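Side-chain contacts in putative cytoplasmic protein (Salmonella typhimurium LT2, PDB 2Q02), which is of unknown function but binds zinc within a xylose isomerase-like TIM barrel and may, like its relatives, act as an isomerase: residues 127-131 and 132-136; 252-255 and 256-260. One frame throughout, in Å; residues are numbered along the deposited sequence.

Interaction 1: residues 127-131 and 132-136. With ZN (zinc ion), chain F.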
loop_
_atom_site.group_PDB
_atom_site.type_symbol
_atom_site.label_atom_id
_atom_site.label_comp_id
_atom_site.label_asym_id
_atom_site.label_seq_id
_atom_site.Cartn_x
_atom_site.Cartn_y
_atom_site.Cartn_z
ATOM N N ASP A 127 15.745 3.114 13.030
ATOM C CA ASP A 127 16.033 2.948 14.459
ATOM C C ASP A 127 14.755 2.908 15.307
ATOM O O ASP A 127 14.606 2.054 16.179
ATOM C CB ASP A 127 16.920 4.087 14.948
ATOM C CG ASP A 127 18.292 4.016 14.371
ATOM O OD1 ASP A 127 18.557 2.989 13.714
ATOM O OD2 ASP A 127 19.095 4.975 14.567
ATOM N N LEU A 128 13.842 3.836 15.051
ATOM C CA LEU A 128 12.593 3.912 15.804
ATOM C C LEU A 128 11.677 2.689 15.605
ATOM O O LEU A 128 11.097 2.166 16.560
ATOM C CB LEU A 128 11.826 5.186 15.408
ATOM C CG LEU A 128 10.518 5.431 16.171
ATOM C CD1 LEU A 128 10.797 5.709 17.653
ATOM C CD2 LEU A 128 9.704 6.539 15.557
ATOM N N PHE A 129 11.537 2.262 14.345
ATOM C CA PHE A 129 10.737 1.079 13.986
ATOM C C PHE A 129 11.276 -0.196 14.651
ATOM O O PHE A 129 10.504 -1.040 15.083
ATOM C CB PHE A 129 10.703 0.885 12.459
ATOM C CG PHE A 129 9.626 1.686 11.736
ATOM C CD1 PHE A 129 9.459 3.047 11.965
ATOM C CD2 PHE A 129 8.830 1.075 10.772
ATOM C CE1 PHE A 129 8.499 3.762 11.291
ATOM C CE2 PHE A 129 7.869 1.791 10.081
ATOM C CZ PHE A 129 7.695 3.119 10.337
ATOM N N ALA A 130 12.601 -0.322 14.721
ATOM C CA ALA A 130 13.266 -1.484 15.329
ATOM C C ALA A 130 12.843 -1.663 16.778
ATOM O O ALA A 130 12.779 -2.789 17.327
ATOM C CB ALA A 130 14.774 -1.314 15.277
ATOM N N ARG A 131 12.573 -0.523 17.390
ATOM C CA ARG A 131 12.147 -0.436 18.773
ATOM C C ARG A 131 10.734 -0.969 19.021
ATOM O O ARG A 131 10.331 -1.198 20.173
ATOM C CB ARG A 131 12.173 1.053 19.180
ATOM C CG ARG A 131 12.643 1.311 20.562
ATOM C CD ARG A 131 13.617 2.472 20.605
ATOM N NE ARG A 131 14.928 2.068 20.137
ATOM C CZ ARG A 131 15.843 2.907 19.690
ATOM N NH1 ARG A 131 15.610 4.199 19.669
ATOM N NH2 ARG A 131 16.990 2.459 19.251
ATOM N N TYR A 132 9.967 -1.110 17.945
ATOM C CA TYR A 132 8.627 -1.691 17.996
ATOM C C TYR A 132 8.582 -3.023 17.240
ATOM O O TYR A 132 7.526 -3.647 17.148
ATOM C CB TYR A 132 7.556 -0.747 17.400
ATOM C CG TYR A 132 7.288 0.490 18.224
ATOM C CD1 TYR A 132 8.176 1.562 18.228
ATOM C CD2 TYR A 132 6.150 0.590 19.001
ATOM C CE1 TYR A 132 7.939 2.686 19.005
ATOM C CE2 TYR A 132 5.892 1.716 19.773
ATOM C CZ TYR A 132 6.785 2.754 19.779
ATOM O OH TYR A 132 6.515 3.853 20.571
ATOM N N ASP A 133 9.719 -3.457 16.705
ATOM C CA ASP A 133 9.791 -4.625 15.806
ATOM C C ASP A 133 8.786 -4.583 14.647
ATOM O O ASP A 133 8.111 -5.555 14.364
ATOM C CB ASP A 133 9.686 -5.950 16.564
ATOM C CG ASP A 133 10.113 -7.154 15.703
ATOM O OD1 ASP A 133 11.043 -6.984 14.892
ATOM O OD2 ASP A 133 9.525 -8.257 15.826
ATOM N N ILE A 134 8.721 -3.435 13.974
ATOM C CA ILE A 134 7.847 -3.250 12.818
ATOM C C ILE A 134 8.723 -2.982 11.593
ATOM O O ILE A 134 9.737 -2.274 11.686
ATOM C CB ILE A 134 6.838 -2.087 13.033
ATOM C CG1 ILE A 134 5.950 -2.347 14.263
ATOM C CG2 ILE A 134 5.993 -1.851 11.768
ATOM C CD1 ILE A 134 5.080 -3.611 14.195
ATOM N N GLN A 135 8.334 -3.565 10.461
ATOM C CA GLN A 135 8.995 -3.315 9.178
ATOM C C GLN A 135 8.480 -2.038 8.568
ATOM O O GLN A 135 7.333 -1.647 8.769
ATOM C CB GLN A 135 8.765 -4.461 8.189
ATOM C CG GLN A 135 9.451 -5.791 8.577
ATOM C CD GLN A 135 8.927 -7.000 7.801
ATOM O OE1 GLN A 135 8.216 -6.871 6.788
ATOM N NE2 GLN A 135 9.262 -8.186 8.285
ATOM N N GLY A 136 9.339 -1.376 7.819
ATOM C CA GLY A 136 8.960 -0.147 7.135
ATOM C C GLY A 136 8.830 -0.338 5.636
ATOM O O GLY A 136 9.667 -0.986 4.994
HETATM ZN ZN ZN F . 20.813 5.188 13.432
#
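Phe129 meets Ile134 and Gly136 where helix 115-130 of the TIM barrel ends in a Schellman motif and the chain turns into strand 135-138. The turn belongs to the beta-alpha-beta unit formed with strand 101-104. Two donors grip Phe129 O from opposite faces of its carbonyl plane: Tyr132 N at 2.9 Å and Ile134 N at 3.2 Å. The bond from Ile134 is almost straight (N-H...O 176°). Asp133 takes a positive phi (51°), and its N donates to Ala130 O. The inner side is tightly packed. The edge of the Phe129 ring faces the backbone carbonyls of Ile134 and Gln135, and CD2 meets Ile134 CG2 at 4.2 Å. Gly136 CA lies 3.7 Å from Phe129 CE2. Leu102 and Leu104 of the neighbouring strand and the ring of Phe165 add to this packing. The outer side is looser. Ala130, Arg131 and Asp133 are exposed. Leu128 CD1 and Tyr132 CE1 touch only loosely, at 4.4 Å, and both residues rest on Leu91 of helix 81-97. The Arg131 chain bends at chi2 and chi3 and brings one face of its guanidinium over Asp127 O. Asp127 OD2 binds a zinc ion at 2.1 Å, separate from the one held by Glu139, Asp170, His197 and Glu245. Tyr132 CG stands anti to its carbonyl carbon (chi1 -69°), which sets CD1, at the ring edge, 3.4 Å from Leu128 O.

Interaction 2: residues 252-255 and 256-260; sequences ASWS and EAEIE
Ser255 is the N-cap of helix 256-271, the last helix of the TIM barrel, and binds its first turn through two atoms. Ser255 O accepts from Ile259 N at 3.0 Å. This donor lies close to the carbonyl plane, tilted 17° from it. The hydroxyl Ser255 OG accepts from Glu258 N at 3.2 Å, with an N-H...O angle of 168°. OG sits between the backbone N and the carbonyl carbon (chi1 71°), which points it at the start of the helix. The capping bond thus satisfies an amide that has no preceding helical turn to pair with. Ala257 CB also touches Ser255 OG, at 3.7 Å. Farther out, Glu256 turns away from the cap and forms a salt bridge with Arg30 of helix 21-30. Leu27 of that helix packs on Ile259. Trp254 lies against the same first turn. One face of the Trp254 ring receives Glu258 CG, and Ile259 CG1 lies at the edge, 4.0 Å from Trp254 CE3. The Glu258 chain bends at chi2, and the Trp254 and Glu258 side chains cross at about a right angle. Glu258 CG makes a CH-pi contact, 3.9 Å from the centroid of the Trp254 five-membered ring.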
loop_
_atom_site.group_PDB
_atom_site.type_symbol
_atom_site.label_atom_id
_atom_site.label_comp_id
_atom_site.label_asym_id
_atom_site.label_seq_id
_atom_site.Cartn_x
_atom_site.Cartn_y
_atom_site.Cartn_z
ATOM N N ALA A 252 -18.051 3.571 -1.738
ATOM C CA ALA A 252 -19.056 3.683 -0.666
ATOM C C ALA A 252 -20.437 3.167 -1.054
ATOM O O ALA A 252 -21.212 2.788 -0.194
ATOM C CB ALA A 252 -19.172 5.126 -0.196
ATOM N N SER A 253 -20.743 3.160 -2.348
ATOM C CA SER A 253 -22.045 2.705 -2.840
ATOM C C SER A 253 -22.145 1.181 -3.063
ATOM O O SER A 253 -23.203 0.677 -3.465
ATOM C CB SER A 253 -22.384 3.438 -4.148
ATOM O OG SER A 253 -21.429 3.153 -5.168
ATOM N N TRP A 254 -21.051 0.464 -2.803
ATOM C CA TRP A 254 -20.964 -0.993 -3.039
ATOM C C TRP A 254 -21.488 -1.834 -1.861
ATOM O O TRP A 254 -21.055 -1.648 -0.718
ATOM C CB TRP A 254 -19.497 -1.397 -3.277
ATOM C CG TRP A 254 -18.844 -0.862 -4.534
ATOM C CD1 TRP A 254 -19.346 0.052 -5.404
ATOM C CD2 TRP A 254 -17.553 -1.220 -5.033
ATOM N NE1 TRP A 254 -18.455 0.277 -6.425
ATOM C CE2 TRP A 254 -17.345 -0.492 -6.218
ATOM C CE3 TRP A 254 -16.551 -2.095 -4.593
ATOM C CZ2 TRP A 254 -16.181 -0.606 -6.970
ATOM C CZ3 TRP A 254 -15.390 -2.203 -5.336
ATOM C CH2 TRP A 254 -15.215 -1.464 -6.515
ATOM N N SER A 255 -22.379 -2.784 -2.142
ATOM C CA SER A 255 -22.760 -3.785 -1.138
ATOM C C SER A 255 -21.621 -4.794 -0.906
ATOM O O SER A 255 -20.638 -4.826 -1.659
ATOM C CB SER A 255 -24.023 -4.519 -1.570
ATOM O OG SER A 255 -23.758 -5.374 -2.664
ATOM N N GLU A 256 -21.755 -5.610 0.141
ATOM C CA GLU A 256 -20.764 -6.638 0.451
ATOM C C GLU A 256 -20.630 -7.650 -0.683
ATOM O O GLU A 256 -19.555 -8.235 -0.883
ATOM C CB GLU A 256 -21.134 -7.400 1.719
ATOM C CG GLU A 256 -20.884 -6.662 3.015
ATOM C CD GLU A 256 -20.988 -7.586 4.225
ATOM O OE1 GLU A 256 -20.582 -8.758 4.094
ATOM O OE2 GLU A 256 -21.477 -7.152 5.297
ATOM N N ALA A 257 -21.740 -7.877 -1.389
ATOM C CA ALA A 257 -21.767 -8.734 -2.569
ATOM C C ALA A 257 -20.957 -8.104 -3.715
ATOM O O ALA A 257 -20.109 -8.774 -4.304
ATOM C CB ALA A 257 -23.221 -9.003 -3.003
ATOM N N GLU A 258 -21.212 -6.822 -4.009
ATOM C CA GLU A 258 -20.505 -6.091 -5.073
ATOM C C GLU A 258 -18.985 -6.067 -4.824
ATOM O O GLU A 258 -18.190 -6.199 -5.767
ATOM C CB GLU A 258 -21.055 -4.661 -5.183
ATOM C CG GLU A 258 -20.353 -3.739 -6.210
ATOM C CD GLU A 258 -20.996 -3.769 -7.608
ATOM O OE1 GLU A 258 -22.182 -3.354 -7.761
ATOM O OE2 GLU A 258 -20.292 -4.188 -8.558
ATOM N N ILE A 259 -18.597 -5.901 -3.554
ATOM C CA ILE A 259 -17.190 -5.933 -3.132
ATOM C C ILE A 259 -16.593 -7.297 -3.422
ATOM O O ILE A 259 -15.473 -7.382 -3.945
ATOM C CB ILE A 259 -17.020 -5.628 -1.617
ATOM C CG1 ILE A 259 -17.313 -4.163 -1.305
ATOM C CG2 ILE A 259 -15.605 -5.909 -1.139
ATOM C CD1 ILE A 259 -17.328 -3.879 0.211
ATOM N N GLU A 260 -17.319 -8.361 -3.077
ATOM C CA GLU A 260 -16.849 -9.722 -3.345
ATOM C C GLU A 260 -16.640 -9.937 -4.847
ATOM O O GLU A 260 -15.653 -10.547 -5.248
ATOM C CB GLU A 260 -17.816 -10.776 -2.776
ATOM C CG GLU A 260 -17.847 -10.889 -1.232
ATOM C CD GLU A 260 -18.911 -11.867 -0.701
ATOM O OE1 GLU A 260 -18.652 -13.084 -0.659
ATOM O OE2 GLU A 260 -20.006 -11.429 -0.300
#

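Overall arrangement
Interactions 1 and 2 lie on opposite sides of the chain's centre, with their own centres about 35 Å apart and their nearest atoms about 25 Å apart. They do not touch. Both belong to one eight-stranded parallel barrel. Interaction 1 comes first along the chain and carries it from helix 115-130 into strand 135-138, the fifth strand. Interaction 2 follows strand 242-244, the eighth, and starts the closing helix 256-271. One contact therefore ends a barrel helix and the other begins one. Both lie away from the barrel zinc site of Glu139, Asp170, His197 and Glu245, although strand 135-138 leads directly to Glu139. The ion on Asp127 is a different one.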